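PDB 2BDV: phage-related conserved hypothetical protein, BB2244 from Bordetella bronchiseptica, which is of unknown function but belongs to the SOS response associated peptidase (SRAP) family, in which studied members attach covalently to abasic sites in single-stranded DNA. Local coordinates for residues D100-W105 and G156-V161; E104-D109 and Q117-H122; L127-L132 and R164-L169. One frame throughout, in Å; residues are numbered along the deposited sequence.

Contact 1. Residues D100-W105 and G156-V161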
# COMPACT_ATOMS: atom_id res chain seq x y z
N ASP A 100 -6.49 4.40 -6.33
CA ASP A 100 -7.23 5.62 -6.59
C ASP A 100 -7.54 6.28 -5.24
O ASP A 100 -7.83 7.48 -5.17
CB ASP A 100 -8.49 5.27 -7.37
CG ASP A 100 -8.17 4.73 -8.75
OD1 ASP A 100 -7.99 5.54 -9.67
OD2 ASP A 100 -8.07 3.49 -8.92
N GLY A 101 -7.46 5.48 -4.18
CA GLY A 101 -7.73 5.96 -2.83
C GLY A 101 -7.77 4.83 -1.81
O GLY A 101 -7.53 3.66 -2.14
N TRP A 102 -8.08 5.15 -0.56
CA TRP A 102 -8.14 4.13 0.48
C TRP A 102 -9.23 4.48 1.50
O TRP A 102 -9.78 5.59 1.47
CB TRP A 102 -6.77 3.97 1.18
CG TRP A 102 -6.34 5.13 2.06
CD1 TRP A 102 -6.50 5.23 3.41
CD2 TRP A 102 -5.72 6.35 1.64
NE1 TRP A 102 -6.02 6.44 3.87
CE2 TRP A 102 -5.53 7.15 2.80
CE3 TRP A 102 -5.30 6.86 0.40
CZ2 TRP A 102 -4.94 8.42 2.76
CZ3 TRP A 102 -4.71 8.13 0.36
CH2 TRP A 102 -4.54 8.89 1.54
N TYR A 103 -9.54 3.54 2.39
CA TYR A 103 -10.57 3.79 3.38
C TYR A 103 -10.07 3.77 4.81
O TYR A 103 -9.16 3.02 5.15
CB TYR A 103 -11.68 2.75 3.26
CG TYR A 103 -12.27 2.59 1.88
CD1 TYR A 103 -11.65 1.79 0.92
CD2 TYR A 103 -13.47 3.21 1.55
CE1 TYR A 103 -12.21 1.60 -0.33
CE2 TYR A 103 -14.04 3.03 0.30
CZ TYR A 103 -13.41 2.22 -0.64
OH TYR A 103 -13.99 2.04 -1.87
N GLU A 104 -10.68 4.61 5.64
CA GLU A 104 -10.39 4.69 7.07
C GLU A 104 -11.75 4.83 7.76
O GLU A 104 -12.62 5.55 7.29
CB GLU A 104 -9.52 5.91 7.40
CG GLU A 104 -8.13 5.89 6.80
CD GLU A 104 -7.35 7.14 7.13
OE1 GLU A 104 -6.25 7.33 6.56
OE2 GLU A 104 -7.84 7.93 7.96
N TRP A 105 -11.91 4.15 8.89
CA TRP A 105 -13.16 4.21 9.64
C TRP A 105 -13.02 5.15 10.83
O TRP A 105 -12.09 5.04 11.64
CB TRP A 105 -13.54 2.80 10.11
CG TRP A 105 -14.05 1.92 9.00
CD1 TRP A 105 -15.36 1.53 8.79
CD2 TRP A 105 -13.29 1.34 7.95
NE1 TRP A 105 -15.44 0.74 7.67
CE2 TRP A 105 -14.19 0.61 7.13
CE3 TRP A 105 -11.93 1.37 7.60
CZ2 TRP A 105 -13.77 -0.09 6.00
CZ3 TRP A 105 -11.51 0.66 6.47
CH2 TRP A 105 -12.43 -0.06 5.68
N GLY A 156 -0.67 9.05 11.97
CA GLY A 156 -1.93 8.34 12.01
C GLY A 156 -2.65 8.31 10.67
O GLY A 156 -2.03 8.45 9.62
N GLY A 157 -3.96 8.10 10.71
CA GLY A 157 -4.72 8.07 9.48
C GLY A 157 -5.01 9.47 8.98
O GLY A 157 -4.73 10.45 9.67
N MET A 158 -5.56 9.57 7.78
CA MET A 158 -5.89 10.87 7.20
C MET A 158 -7.14 11.40 7.91
O MET A 158 -7.28 12.61 8.10
CB MET A 158 -6.16 10.71 5.69
CG MET A 158 -6.22 12.02 4.90
SD MET A 158 -4.68 12.97 4.90
CE MET A 158 -3.66 11.91 3.90
N VAL A 159 -8.02 10.49 8.33
CA VAL A 159 -9.25 10.86 9.02
C VAL A 159 -9.32 10.24 10.41
O VAL A 159 -9.72 10.90 11.37
CB VAL A 159 -10.50 10.41 8.21
CG1 VAL A 159 -11.76 10.87 8.91
CG2 VAL A 159 -10.44 10.98 6.80
N ASP A 160 -8.94 8.96 10.50
CA ASP A 160 -8.94 8.22 11.76
C ASP A 160 -7.56 8.27 12.39
O ASP A 160 -6.61 7.67 11.88
CB ASP A 160 -9.35 6.76 11.52
CG ASP A 160 -9.10 5.87 12.72
OD1 ASP A 160 -9.20 6.35 13.87
OD2 ASP A 160 -8.80 4.67 12.53
N VAL A 161 -7.45 8.97 13.52
CA VAL A 161 -6.18 9.12 14.21
C VAL A 161 -5.57 7.80 14.69
O VAL A 161 -4.40 7.75 15.06
CB VAL A 161 -6.32 10.09 15.40
CG1 VAL A 161 -6.81 11.43 14.92
CG2 VAL A 161 -7.27 9.52 16.44
O HOH W 1 -9.77 3.18 10.20
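Glu104 reaches from its strand into the loop residues Gly157 to Asp160, where its carboxylate meets three consecutive backbone N-H groups. Its CG stands beside the backbone N (chi1 -65°), and the chain is extended beyond that point. Glu104 OE1 takes Met158 N at 2.6 Å on its syn lone pair. Glu104 OE2 takes Val159 N at 2.6 Å, on the syn side but somewhat out of the carboxylate plane. Glu104 OE2 also accepts from Asp160 N at 3.0 Å, nearly in line with its own C-O bond. All three bonds are close to straight.

Trp102 adds a fourth. Its NE1 lies 2.8 Å from OE1 of Glu104 and approaches from the anti side, about 31° out of the carboxylate plane, while the oxygen lies in the indole plane. Two donors on each oxygen fix the rotation of the buried carboxylate.

Chi3 (70°), after the bend at chi2, places methyl CE of Met158 at the edge of the Trp102 ring, 3.9 Å from CZ2. The two side chains cross at about a right angle. A water accepts from Trp105 N and probably donates to OD2 of Asp160, whose OD1 accepts from His162 N.

Here a strand carboxylate accepts three successive loop N-H groups and an indole N-H. Glu104 thereby fixes the loop after strand 147-151 on the antiparallel sheet of this SRAP-family protein.

Contact 2. Residues E104-D109 and Q117-H122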
# COMPACT_ATOMS: atom_id res chain seq x y z
N GLU A 104 -10.68 4.61 5.64
CA GLU A 104 -10.39 4.69 7.07
C GLU A 104 -11.75 4.83 7.76
O GLU A 104 -12.62 5.55 7.29
CB GLU A 104 -9.52 5.91 7.40
CG GLU A 104 -8.13 5.89 6.80
CD GLU A 104 -7.35 7.14 7.13
OE1 GLU A 104 -6.25 7.33 6.56
OE2 GLU A 104 -7.84 7.93 7.96
N TRP A 105 -11.91 4.15 8.89
CA TRP A 105 -13.16 4.21 9.64
C TRP A 105 -13.02 5.15 10.83
O TRP A 105 -12.09 5.04 11.64
CB TRP A 105 -13.54 2.80 10.11
CG TRP A 105 -14.05 1.92 9.00
CD1 TRP A 105 -15.36 1.53 8.79
CD2 TRP A 105 -13.29 1.34 7.95
NE1 TRP A 105 -15.44 0.74 7.67
CE2 TRP A 105 -14.19 0.61 7.13
CE3 TRP A 105 -11.93 1.37 7.60
CZ2 TRP A 105 -13.77 -0.09 6.00
CZ3 TRP A 105 -11.51 0.66 6.47
CH2 TRP A 105 -12.43 -0.06 5.68
N LYS A 106 -13.96 6.08 10.93
CA LYS A 106 -13.97 7.06 12.00
C LYS A 106 -14.85 6.58 13.14
O LYS A 106 -16.06 6.44 12.98
CB LYS A 106 -14.49 8.40 11.46
CG LYS A 106 -14.48 9.54 12.45
CD LYS A 106 -13.07 9.88 12.90
CE LYS A 106 -13.03 11.17 13.71
NZ LYS A 106 -13.45 12.37 12.92
N ALA A 107 -14.24 6.33 14.29
CA ALA A 107 -14.98 5.88 15.45
C ALA A 107 -15.98 6.96 15.82
O ALA A 107 -15.60 8.11 16.04
CB ALA A 107 -14.02 5.64 16.61
N LEU A 108 -17.26 6.61 15.88
CA LEU A 108 -18.28 7.60 16.21
C LEU A 108 -18.60 7.62 17.70
O LEU A 108 -19.35 8.48 18.16
CB LEU A 108 -19.54 7.33 15.40
CG LEU A 108 -19.37 7.38 13.88
CD1 LEU A 108 -20.56 6.70 13.23
CD2 LEU A 108 -19.23 8.82 13.40
N ASP A 109 -18.03 6.68 18.45
CA ASP A 109 -18.25 6.61 19.90
C ASP A 109 -17.23 5.66 20.54
O ASP A 109 -16.51 4.95 19.85
CB ASP A 109 -19.67 6.14 20.21
CG ASP A 109 -19.95 4.74 19.70
OD1 ASP A 109 -19.77 4.50 18.49
OD2 ASP A 109 -20.34 3.88 20.52
N GLN A 117 -17.93 5.15 11.07
CA GLN A 117 -18.30 5.76 9.80
C GLN A 117 -17.13 5.66 8.80
O GLN A 117 -16.10 6.32 8.97
CB GLN A 117 -18.67 7.23 10.02
CG GLN A 117 -18.76 8.06 8.75
CD GLN A 117 -19.85 7.58 7.80
OE1 GLN A 117 -21.04 7.63 8.13
NE2 GLN A 117 -19.45 7.11 6.63
N PRO A 118 -17.27 4.82 7.77
CA PRO A 118 -16.20 4.68 6.78
C PRO A 118 -16.03 5.91 5.88
O PRO A 118 -17.02 6.51 5.44
CB PRO A 118 -16.62 3.44 5.99
CG PRO A 118 -18.13 3.49 6.06
CD PRO A 118 -18.38 3.89 7.49
N TYR A 119 -14.79 6.30 5.61
CA TYR A 119 -14.50 7.44 4.74
C TYR A 119 -13.63 6.98 3.57
O TYR A 119 -12.85 6.03 3.69
CB TYR A 119 -13.74 8.54 5.50
CG TYR A 119 -14.60 9.41 6.38
CD1 TYR A 119 -15.00 8.97 7.65
CD2 TYR A 119 -15.07 10.64 5.94
CE1 TYR A 119 -15.84 9.74 8.45
CE2 TYR A 119 -15.92 11.42 6.73
CZ TYR A 119 -16.30 10.96 7.98
OH TYR A 119 -17.17 11.70 8.75
N TYR A 120 -13.77 7.65 2.43
CA TYR A 120 -12.95 7.32 1.26
C TYR A 120 -12.02 8.53 1.04
O TYR A 120 -12.49 9.66 0.94
CB TYR A 120 -13.82 7.09 0.01
CG TYR A 120 -13.01 6.86 -1.25
CD1 TYR A 120 -12.15 5.78 -1.35
CD2 TYR A 120 -13.10 7.73 -2.34
CE1 TYR A 120 -11.39 5.56 -2.49
CE2 TYR A 120 -12.34 7.53 -3.49
CZ TYR A 120 -11.49 6.43 -3.56
OH TYR A 120 -10.73 6.19 -4.68
N ILE A 121 -10.71 8.28 0.98
CA ILE A 121 -9.70 9.33 0.78
C ILE A 121 -9.04 9.17 -0.58
O ILE A 121 -8.71 8.06 -0.98
CB ILE A 121 -8.53 9.27 1.84
CG1 ILE A 121 -9.07 9.33 3.26
CG2 ILE A 121 -7.61 10.46 1.67
CD1 ILE A 121 -9.61 8.05 3.78
N HIS A 122 -8.83 10.28 -1.30
CA HIS A 122 -8.20 10.19 -2.62
C HIS A 122 -7.48 11.48 -3.03
O HIS A 122 -7.54 12.49 -2.33
CB HIS A 122 -9.25 9.84 -3.67
CG HIS A 122 -10.24 10.93 -3.91
ND1 HIS A 122 -9.93 12.06 -4.64
CD2 HIS A 122 -11.50 11.11 -3.45
CE1 HIS A 122 -10.96 12.88 -4.63
NE2 HIS A 122 -11.93 12.33 -3.91
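Pro118 lies over one face of the Trp105 indole, and this CH-pi contact marks one side of a two-stranded antiparallel pairing. CB of Pro118 sits 3.7 Å from the centroid of the five-membered ring of Trp105, and the same CB is 3.4 Å from Trp105 NE1. The two side chains cross obliquely. The indole N-H is bonded elsewhere, to Gly210 O.

Side chains of Glu104, Lys106, Gln117 and Tyr119 occupy the other face. CB of Lys106 packs 3.6 Å from CE1 of Tyr119, while the lysine chain beyond leads away. CG of Glu104 meets CD1 of Ile121 at 4.0 Å, with the two side chains about perpendicular. Past the strand end, both methyls of Leu108 rest against CB of Gln117. The Gln117 chain bends at chi2 (63°), and its NE2 bonds to Pro118 O at 2.8 Å and also to Val205 O.

The backbones are joined at two hydrogen-bonded pairs, Glu104 with Tyr119 and Lys106 with Gln117. Trp105 and Pro118 form the non-hydrogen-bonded pair between them.

Strands 101-107 and 116-123 make a beta hairpin at the middle of a four-stranded antiparallel sheet, with strand 5-7 beyond the first and strand 201-204 beyond the second.

Contact 3. Residues L127-L132 and R164-L169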
# COMPACT_ATOMS: atom_id res chain seq x y z
N LEU A 127 -2.65 7.05 -7.06
CA LEU A 127 -1.58 7.17 -6.09
C LEU A 127 -0.59 6.01 -6.20
O LEU A 127 -0.95 4.90 -6.59
CB LEU A 127 -2.19 7.20 -4.69
CG LEU A 127 -3.48 8.02 -4.57
CD1 LEU A 127 -4.05 7.80 -3.18
CD2 LEU A 127 -3.22 9.51 -4.82
N LEU A 128 0.67 6.27 -5.85
CA LEU A 128 1.68 5.23 -5.91
C LEU A 128 2.16 4.93 -4.49
O LEU A 128 3.08 5.57 -4.00
CB LEU A 128 2.86 5.68 -6.80
CG LEU A 128 2.48 6.20 -8.20
CD1 LEU A 128 3.74 6.66 -8.94
CD2 LEU A 128 1.78 5.12 -9.00
N PHE A 129 1.51 3.96 -3.84
CA PHE A 129 1.88 3.61 -2.46
C PHE A 129 3.17 2.80 -2.46
O PHE A 129 3.33 1.89 -3.26
CB PHE A 129 0.79 2.78 -1.74
CG PHE A 129 -0.52 3.50 -1.55
CD1 PHE A 129 -0.61 4.88 -1.68
CD2 PHE A 129 -1.69 2.78 -1.26
CE1 PHE A 129 -1.83 5.53 -1.54
CE2 PHE A 129 -2.90 3.42 -1.12
CZ PHE A 129 -2.98 4.80 -1.26
N ALA A 130 4.08 3.16 -1.56
CA ALA A 130 5.34 2.46 -1.42
C ALA A 130 5.02 1.16 -0.67
O ALA A 130 4.21 1.16 0.25
CB ALA A 130 6.32 3.30 -0.62
N GLY A 131 5.66 0.07 -1.07
CA GLY A 131 5.41 -1.20 -0.41
C GLY A 131 6.62 -2.11 -0.36
O GLY A 131 7.61 -1.90 -1.07
N LEU A 132 6.54 -3.13 0.48
CA LEU A 132 7.62 -4.10 0.64
C LEU A 132 7.03 -5.50 0.52
O LEU A 132 6.07 -5.86 1.21
CB LEU A 132 8.29 -3.92 2.01
CG LEU A 132 9.02 -2.60 2.27
CD1 LEU A 132 9.49 -2.55 3.72
CD2 LEU A 132 10.21 -2.48 1.32
N ARG A 164 -3.30 4.19 10.04
CA ARG A 164 -1.97 4.49 9.54
C ARG A 164 -2.04 4.87 8.08
O ARG A 164 -2.30 4.03 7.22
CB ARG A 164 -1.09 3.25 9.74
CG ARG A 164 -0.97 2.82 11.20
CD ARG A 164 -0.59 1.35 11.32
NE ARG A 164 -1.77 0.49 11.22
CZ ARG A 164 -2.67 0.35 12.20
NH1 ARG A 164 -3.72 -0.44 12.02
NH2 ARG A 164 -2.52 0.99 13.35
N ARG A 165 -1.81 6.15 7.77
CA ARG A 165 -1.89 6.59 6.39
C ARG A 165 -0.76 5.99 5.56
O ARG A 165 0.37 5.87 6.02
CB ARG A 165 -1.85 8.11 6.30
CG ARG A 165 -0.48 8.71 6.53
CD ARG A 165 -0.57 10.22 6.51
NE ARG A 165 -1.40 10.72 7.61
CZ ARG A 165 -1.65 12.01 7.83
NH1 ARG A 165 -2.41 12.37 8.85
NH2 ARG A 165 -1.14 12.93 7.02
N PRO A 166 -1.07 5.61 4.31
CA PRO A 166 -0.08 5.02 3.41
C PRO A 166 0.84 6.08 2.80
O PRO A 166 0.40 7.16 2.44
CB PRO A 166 -0.94 4.35 2.35
CG PRO A 166 -2.10 5.30 2.24
CD PRO A 166 -2.41 5.59 3.70
N VAL A 167 2.13 5.76 2.71
CA VAL A 167 3.08 6.70 2.14
C VAL A 167 2.96 6.72 0.62
O VAL A 167 3.35 5.76 -0.05
CB VAL A 167 4.53 6.32 2.54
CG1 VAL A 167 5.52 7.28 1.91
CG2 VAL A 167 4.66 6.33 4.05
N ALA A 168 2.41 7.80 0.09
CA ALA A 168 2.26 7.93 -1.36
C ALA A 168 3.46 8.71 -1.88
O ALA A 168 3.85 9.73 -1.29
CB ALA A 168 0.96 8.64 -1.70
N LEU A 169 4.02 8.25 -2.99
CA LEU A 169 5.19 8.90 -3.56
C LEU A 169 4.93 9.56 -4.91
O LEU A 169 4.08 9.13 -5.69
CB LEU A 169 6.31 7.87 -3.74
CG LEU A 169 6.83 7.06 -2.55
CD1 LEU A 169 7.70 5.95 -3.09
CD2 LEU A 169 7.61 7.94 -1.58
O HOH W 2 1.56 9.01 -5.46
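Phe129 turns the face of its ring to Pro166 through its two side-chain torsions. Chi1 of -63° puts CG beside the backbone N and anti to the carbonyl carbon. Chi2 of -17° then sets the ring so that one face lies against the proline. CG of Pro166 stands 3.8 Å from the ring centroid of Phe129, 19° off the normal and shifted toward the rim. CZ of Phe129 is the nearest ring atom, 3.6 Å from CG of Pro166. The two side chains lie side by side and point the same way. CB of Ala168 comes to the edge of the same ring, 4.1 Å from CD1 of Phe129.

Leu169 takes the chi1 position that keeps CG beside its backbone N. Its CD1 reaches CB of Ala130 at 3.9 Å.

The backbones are bridged once, at Phe129 and Ala168. Two hydrogen bonds flank the bridge. Leu169 N donates to Leu128 O at 3.0 Å. Ala130 N donates to Val167 O at 3.1 Å. CA of Phe129 lies 3.5 Å from Val167 O, a CA-H...O contact. A water bonded to Leu128 N also lies very close to Leu169 O, but this second arm is doubtful.

Around the contact, Ile149 of strand 147-151 touches both Phe129 and Pro166. Trp177 of helix 171-178 touches both Ala130 and Leu169.

The touching residues are all buried, and the side-chain contacts are apolar. The polar links across this contact are made by backbone groups and one water. The backbones of Phe129 and Ala130 also bond to Val97 and Val150 of the adjoining strands. The contact is thus held by apolar side chains and two backbone hydrogen bonds, which attach the loop leading to helix 171-178 to strand 126-133.

Contacts 1 and 2 share strand 101-107, with Glu104 and Trp105 in both, and their centres are about 7 Å apart. Contact 3 belongs to a separate, mixed sheet, through strand 126-133. Its centre is about 12 Å from that of contact 1 and about 18 Å from that of contact 2. Contact 2 closes before contact 3 opens, whereas the segments of contacts 1 and 3 alternate along the chain. One loop, between strand 147-151 and helix 171-178, supplies 156-161 to contact 1 and 164-169 to contact 3. Trp102 packs on Phe129 and Pro166, joining contacts 1 and 3. The loop thus ties the antiparallel four-stranded sheet to the mixed sheet.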